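Phosphogluconate dehydrogenase NAD-binding putative C-terminal domain-containing protein (Sinorhizobium meliloti, PDB 4EZB) is of unknown function but probably acts as an oxidoreductase of the NAD(P)-dependent, phosphogluconate dehydrogenase-like kind. Local coordinates at residues A[159-164]-A[182-187]. Numbering follows the deposited sequence.
Sequences PILVAG and EAVGET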
# COMPACT_ATOMS: atom_id res chain seq x y z
N PRO A 159 -4.81 0.69 25.63
CA PRO A 159 -5.69 1.58 24.86
C PRO A 159 -6.96 0.84 24.41
O PRO A 159 -6.88 -0.21 23.75
CB PRO A 159 -4.82 1.99 23.65
CG PRO A 159 -3.74 0.94 23.56
CD PRO A 159 -3.49 0.50 24.99
N ILE A 160 -8.11 1.37 24.83
CA ILE A 160 -9.41 0.87 24.38
C ILE A 160 -10.16 1.99 23.64
O ILE A 160 -10.20 3.12 24.12
CB ILE A 160 -10.23 0.31 25.56
CG1 ILE A 160 -9.55 -0.96 26.09
CG2 ILE A 160 -11.66 -0.01 25.13
CD1 ILE A 160 -10.04 -1.48 27.43
N LEU A 161 -10.68 1.69 22.45
CA LEU A 161 -11.62 2.58 21.79
C LEU A 161 -13.05 2.15 22.12
O LEU A 161 -13.36 0.96 22.14
CB LEU A 161 -11.38 2.58 20.29
CG LEU A 161 -9.97 3.04 19.80
CD1 LEU A 161 -9.90 3.16 18.29
CD2 LEU A 161 -9.52 4.35 20.45
N VAL A 162 -13.92 3.13 22.37
CA VAL A 162 -15.36 2.87 22.62
C VAL A 162 -16.28 3.73 21.73
O VAL A 162 -15.94 4.86 21.36
CB VAL A 162 -15.70 2.99 24.13
CG1 VAL A 162 -15.15 1.79 24.90
CG2 VAL A 162 -15.13 4.27 24.74
N ALA A 163 -17.43 3.18 21.37
CA ALA A 163 -18.41 3.91 20.56
C ALA A 163 -19.81 3.57 21.04
O ALA A 163 -20.10 2.40 21.33
CB ALA A 163 -18.27 3.49 19.10
N GLY A 164 -20.70 4.56 21.07
CA GLY A 164 -22.11 4.32 21.45
C GLY A 164 -22.68 5.54 22.12
O GLY A 164 -21.94 6.49 22.44
N GLU A 182 -10.73 5.89 24.92
CA GLU A 182 -11.23 7.05 24.18
C GLU A 182 -12.51 6.80 23.38
O GLU A 182 -12.65 5.81 22.68
CB GLU A 182 -10.16 7.75 23.35
CG GLU A 182 -9.25 6.86 22.55
CD GLU A 182 -8.26 7.67 21.74
OE1 GLU A 182 -8.71 8.50 20.91
OE2 GLU A 182 -7.04 7.48 21.93
N ALA A 183 -13.45 7.71 23.54
CA ALA A 183 -14.70 7.65 22.80
C ALA A 183 -14.44 8.13 21.39
O ALA A 183 -13.89 9.21 21.19
CB ALA A 183 -15.78 8.49 23.48
N VAL A 184 -14.80 7.33 20.40
CA VAL A 184 -14.46 7.67 19.02
C VAL A 184 -15.69 7.96 18.17
O VAL A 184 -15.57 8.36 17.00
CB VAL A 184 -13.55 6.62 18.38
CG1 VAL A 184 -12.25 6.51 19.15
CG2 VAL A 184 -14.25 5.25 18.36
N GLY A 185 -16.87 7.78 18.76
CA GLY A 185 -18.12 8.02 18.04
C GLY A 185 -19.33 7.62 18.86
O GLY A 185 -19.20 6.94 19.88
N GLU A 186 -20.51 8.04 18.41
CA GLU A 186 -21.74 7.77 19.11
C GLU A 186 -22.42 6.53 18.55
O GLU A 186 -23.41 6.04 19.09
CB GLU A 186 -22.66 8.99 19.05
CG GLU A 186 -22.08 10.21 19.75
CD GLU A 186 -22.92 11.46 19.55
OE1 GLU A 186 -24.16 11.35 19.38
OE2 GLU A 186 -22.33 12.57 19.57
N THR A 187 -21.85 5.99 17.50
CA THR A 187 -22.48 4.87 16.82
C THR A 187 -21.72 3.57 17.13
O THR A 187 -20.54 3.49 16.82
CB THR A 187 -22.53 5.14 15.29
OG1 THR A 187 -23.11 6.43 15.05
CG2 THR A 187 -23.36 4.11 14.58
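The CD2 methyl of L161 lies alongside the aliphatic part of E182, 3.3 Å from its CG, and also meets CG1 of V184 at 3.7 Å. These residues belong to a parallel strand pair, 159-163 and 180-185, joined through helix 167-175 as a beta-alpha-beta crossover at the border of the mixed sheet of a Rossmann-type domain; within the chain, 180-185 is an outermost strand. L161 and E182 are bridge partners whose side chains rise together from one face of the sheet and point the same way, whereas V184 crosses the leucine at about a right angle. With CG between its backbone N and carbonyl carbon (chi1 45°) and the chain extended beyond it, E182 presents its methylene to the leucine and carries its carboxylate onward, where a long, weak ion pair reaches R224 of the second subunit. Helix 190-218 packs on the same face, placing A191 and L194 against L161. V162 and A183 occupy the opposite face, where CG2 of the valine lies 3.6 Å from the carbonyl O of E182.

The backbone ladder runs from E182 N to I160 O, from V162 N to E182 O, and from V184 N to V162 O (2.9 Å). V162 thus uses both its N-H and its C=O toward the outer strand, while L161 and A163 bond back to strand 141-147. At V184, whose psi is -4°, the strand departs from regular register, and G164 N bonds to G185 O at 3.1 Å rather than to the carbonyl of V184, tilted 29° from the carbonyl plane of G185. Next to this bond the CB of A163 sits 3.2 Å from the carbonyl O of T187.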